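Local coordinates for tryptophanyl-tRNA synthetase (Cryptosporidium parvum Iowa II, PDB 3HV0), which probably joins L-tryptophan to its cognate tRNA at the expense of ATP, as a class I aminoacyl-tRNA synthetase, at residues R81-E86 and N133-N138. Residues are numbered along the deposited sequence; the frame is centred on the assembly and turned at random.
With TRP (tryptophan), chain C.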
ATOM      1  N   ARG A  81      11.572  13.109   3.990  1.00 24.11           N
ATOM      2  CA  ARG A  81      11.578  14.170   3.003  1.00 24.05           C
ATOM      3  C   ARG A  81      10.563  13.848   1.867  1.00 24.27           C
ATOM      4  O   ARG A  81      10.490  12.740   1.378  1.00 23.56           O
ATOM      5  CB  ARG A  81      13.012  14.341   2.505  1.00 23.85           C
ATOM      6  CG  ARG A  81      13.196  14.914   1.116  1.00 25.80           C
ATOM      7  CD  ARG A  81      12.730  16.365   0.982  1.00 27.47           C
ATOM      8  NE  ARG A  81      12.870  16.846  -0.387  1.00 27.69           N
ATOM      9  CZ  ARG A  81      12.398  17.999  -0.834  1.00 28.51           C
ATOM     10  NH1 ARG A  81      11.746  18.814  -0.027  1.00 30.01           N
ATOM     11  NH2 ARG A  81      12.572  18.336  -2.107  1.00 30.17           N
ATOM     12  N   GLY A  82       9.765  14.828   1.471  1.00 24.83           N
ATOM     13  CA  GLY A  82       8.838  14.661   0.356  1.00 25.36           C
ATOM     14  C   GLY A  82       9.384  15.301  -0.905  1.00 25.77           C
ATOM     15  O   GLY A  82       9.450  16.517  -0.973  1.00 26.81           O
ATOM     16  N   PRO A  83       9.800  14.497  -1.901  1.00 26.01           N
ATOM     17  CA  PRO A  83      10.398  15.017  -3.120  1.00 26.43           C
ATOM     18  C   PRO A  83       9.413  15.690  -4.090  1.00 26.75           C
ATOM     19  O   PRO A  83       9.022  15.087  -5.084  1.00 27.06           O
ATOM     20  CB  PRO A  83      10.989  13.763  -3.768  1.00 26.53           C
ATOM     21  CG  PRO A  83      10.160  12.686  -3.310  1.00 26.00           C
ATOM     22  CD  PRO A  83       9.723  13.028  -1.936  1.00 26.15           C
ATOM     23  N   SER A  84       9.041  16.937  -3.812  1.00 26.83           N
ATOM     24  CA  SER A  84       8.226  17.735  -4.728  1.00 26.87           C
ATOM     25  C   SER A  84       9.062  18.645  -5.612  1.00 27.04           C
ATOM     26  O   SER A  84       8.535  19.310  -6.503  1.00 27.21           O
ATOM     27  CB  SER A  84       7.243  18.576  -3.930  1.00 27.04           C
ATOM     28  OG  SER A  84       7.802  18.917  -2.681  1.00 27.68           O
ATOM     29  N   SER A  85      10.365  18.703  -5.349  1.00 27.42           N
ATOM     30  CA  SER A  85      11.292  19.523  -6.138  1.00 27.18           C
ATOM     31  C   SER A  85      12.592  18.759  -6.262  1.00 27.01           C
ATOM     32  O   SER A  85      12.907  17.916  -5.424  1.00 26.70           O
ATOM     33  CB  SER A  85      11.548  20.875  -5.456  1.00 27.13           C
ATOM     34  OG  SER A  85      12.334  20.727  -4.278  1.00 28.28           O
ATOM     35  N   GLU A  86      13.346  19.069  -7.306  1.00 27.33           N
ATOM     36  CA  GLU A  86      14.582  18.354  -7.598  1.00 27.58           C
ATOM     37  C   GLU A  86      15.669  18.641  -6.568  1.00 28.04           C
ATOM     38  O   GLU A  86      16.506  17.769  -6.303  1.00 28.43           O
ATOM     39  CB  GLU A  86      15.092  18.674  -8.998  1.00 27.64           C
ATOM     40  CG  GLU A  86      15.983  17.569  -9.548  1.00 28.58           C
ATOM     41  CD  GLU A  86      16.501  17.852 -10.939  1.00 29.86           C
ATOM     42  OE1 GLU A  86      15.723  17.676 -11.908  1.00 29.84           O
ATOM     43  OE2 GLU A  86      17.699  18.221 -11.051  1.00 30.59           O
ATOM     44  N   ASN A 133      12.518  10.290  -9.696  1.00 26.69           N
ATOM     45  CA  ASN A 133      13.771  10.992 -10.028  1.00 26.37           C
ATOM     46  C   ASN A 133      14.137  12.085  -9.018  1.00 26.05           C
ATOM     47  O   ASN A 133      15.320  12.219  -8.629  1.00 25.96           O
ATOM     48  CB  ASN A 133      13.713  11.604 -11.423  1.00 26.26           C
ATOM     49  CG  ASN A 133      13.559  10.557 -12.523  1.00 27.62           C
ATOM     50  OD1 ASN A 133      13.876   9.374 -12.337  1.00 29.78           O
ATOM     51  ND2 ASN A 133      13.069  10.992 -13.678  1.00 27.88           N
ATOM     52  N   TYR A 134      13.131  12.868  -8.607  1.00 25.31           N
ATOM     53  CA  TYR A 134      13.340  13.940  -7.655  1.00 24.83           C
ATOM     54  C   TYR A 134      13.798  13.335  -6.331  1.00 25.09           C
ATOM     55  O   TYR A 134      14.563  13.952  -5.589  1.00 24.69           O
ATOM     56  CB  TYR A 134      12.058  14.698  -7.374  1.00 24.76           C
ATOM     57  CG  TYR A 134      11.533  15.650  -8.416  1.00 25.45           C
ATOM     58  CD1 TYR A 134      12.206  15.899  -9.611  1.00 26.35           C
ATOM     59  CD2 TYR A 134      10.333  16.319  -8.185  1.00 25.82           C
ATOM     60  CE1 TYR A 134      11.677  16.783 -10.561  1.00 26.58           C
ATOM     61  CE2 TYR A 134       9.792  17.193  -9.119  1.00 26.47           C
ATOM     62  CZ  TYR A 134      10.469  17.433 -10.301  1.00 26.86           C
ATOM     63  OH  TYR A 134       9.923  18.308 -11.209  1.00 27.67           O
ATOM     64  N   ALA A 135      13.269  12.149  -6.021  1.00 24.77           N
ATOM     65  CA  ALA A 135      13.698  11.393  -4.858  1.00 24.61           C
ATOM     66  C   ALA A 135      15.187  11.092  -4.904  1.00 24.69           C
ATOM     67  O   ALA A 135      15.886  11.302  -3.917  1.00 24.26           O
ATOM     68  CB  ALA A 135      12.927  10.109  -4.743  1.00 24.38           C
ATOM     69  N   TYR A 136      15.676  10.614  -6.042  1.00 25.14           N
ATOM     70  CA  TYR A 136      17.082  10.201  -6.118  1.00 25.92           C
ATOM     71  C   TYR A 136      18.045  11.378  -6.071  1.00 25.46           C
ATOM     72  O   TYR A 136      19.107  11.277  -5.460  1.00 25.30           O
ATOM     73  CB  TYR A 136      17.360   9.236  -7.282  1.00 26.11           C
ATOM     74  CG  TYR A 136      17.288   7.812  -6.771  1.00 28.96           C
ATOM     75  CD1 TYR A 136      18.431   7.029  -6.606  1.00 31.52           C
ATOM     76  CD2 TYR A 136      16.070   7.279  -6.360  1.00 32.23           C
ATOM     77  CE1 TYR A 136      18.336   5.720  -6.080  1.00 32.82           C
ATOM     78  CE2 TYR A 136      15.964   5.986  -5.851  1.00 33.01           C
ATOM     79  CZ  TYR A 136      17.089   5.220  -5.707  1.00 33.53           C
ATOM     80  OH  TYR A 136      16.920   3.956  -5.190  1.00 35.71           O
ATOM     81  N   GLU A 137      17.666  12.495  -6.675  1.00 25.12           N
ATOM     82  CA  GLU A 137      18.492  13.692  -6.580  1.00 25.15           C
ATOM     83  C   GLU A 137      18.490  14.206  -5.158  1.00 24.92           C
ATOM     84  O   GLU A 137      19.540  14.558  -4.610  1.00 24.73           O
ATOM     85  CB  GLU A 137      17.999  14.774  -7.532  1.00 25.28           C
ATOM     86  CG  GLU A 137      18.140  14.418  -8.999  1.00 25.87           C
ATOM     87  CD  GLU A 137      19.574  14.193  -9.407  1.00 26.72           C
ATOM     88  OE1 GLU A 137      20.469  14.791  -8.794  1.00 26.83           O
ATOM     89  OE2 GLU A 137      19.805  13.413 -10.352  1.00 28.30           O
ATOM     90  N   ASN A 138      17.302  14.238  -4.560  1.00 24.92           N
ATOM     91  CA  ASN A 138      17.152  14.593  -3.136  1.00 24.73           C
ATOM     92  C   ASN A 138      18.049  13.776  -2.199  1.00 25.05           C
ATOM     93  O   ASN A 138      18.598  14.336  -1.258  1.00 25.01           O
ATOM     94  CB  ASN A 138      15.698  14.458  -2.705  1.00 24.28           C
ATOM     95  CG  ASN A 138      14.818  15.610  -3.198  1.00 24.05           C
ATOM     96  OD1 ASN A 138      13.720  15.793  -2.691  1.00 23.33           O
ATOM     97  ND2 ASN A 138      15.292  16.389  -4.186  1.00 22.57           N
TER
HETATM   98  N   TRP C   1       5.833  13.864   4.350  1.00 40.92           N
HETATM   99  CA  TRP C   1       7.050  14.574   4.842  1.00 41.82           C
HETATM  100  C   TRP C   1       7.218  15.891   4.100  1.00 42.03           C
HETATM  101  O   TRP C   1       6.656  16.066   3.003  1.00 42.03           O
HETATM  102  CB  TRP C   1       8.322  13.712   4.714  1.00 41.01           C
HETATM  103  CG  TRP C   1       8.523  12.746   5.858  1.00 40.98           C
HETATM  104  CD1 TRP C   1       8.320  11.387   5.838  1.00 39.94           C
HETATM  105  CD2 TRP C   1       8.982  13.054   7.183  1.00 40.06           C
HETATM  106  NE1 TRP C   1       8.623  10.845   7.057  1.00 39.06           N
HETATM  107  CE2 TRP C   1       9.018  11.845   7.905  1.00 39.94           C
HETATM  108  CE3 TRP C   1       9.365  14.228   7.825  1.00 39.82           C
HETATM  109  CZ2 TRP C   1       9.421  11.779   9.237  1.00 41.23           C
HETATM  110  CZ3 TRP C   1       9.760  14.161   9.149  1.00 41.50           C
HETATM  111  CH2 TRP C   1       9.775  12.941   9.845  1.00 40.91           C
HETATM  112  OXT TRP C   1       7.911  16.790   4.612  1.00 42.53           O
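R81 reaches across to N138 with the side of its guanidinium, giving both NE and NH2 to the single oxygen OD1. R81 NE lies 2.7 Å from N138 OD1, and R81 NH2 lies 2.9 Å from it. OD1 lies practically in the guanidinium plane, but the amide is turned 38° against that plane, and both nitrogens come to OD1 from the same face of the amide. The bend at chi2 (66°) swings CD of R81 out of line with the chain before it, and the two side chains cross at about a right angle. NH2 also donates to S85 OG, which is also hydrogen-bonded to the backbone oxygen of S87, so the guanidinium is tied to its own loop as well as to the helix.

The other end of the N138 amide faces the same loop: ND2 donates to S85 O over 3.1 Å, in the carbonyl plane and on a lone pair. Both ends of the amide are engaged, which should hold its rotation. P83, the centre of an inverse gamma turn, also touches N138 OD1 with CB, and packs CB against Y134 CB at 3.9 Å and CG against A135 CB.

Y134 sets one ring face against the S85–E86 peptide. E86 N sits 4.0 Å above the ring plane, over its centre, while P83 O meets the edge near CD2. Further out, E86 and E137 lie side by side with their CG atoms 3.9 Å apart; E137 OE1 forms a salt bridge with R366.

The contact packs the loop that follows strand 76-81 against helix 128-143 in the class I catalytic domain. R81 and G82 line the tryptophan pocket, where R81 N approaches the ligand's CB, while P83 to E86 pack on the helix, within the Rossmann-type synthetase core.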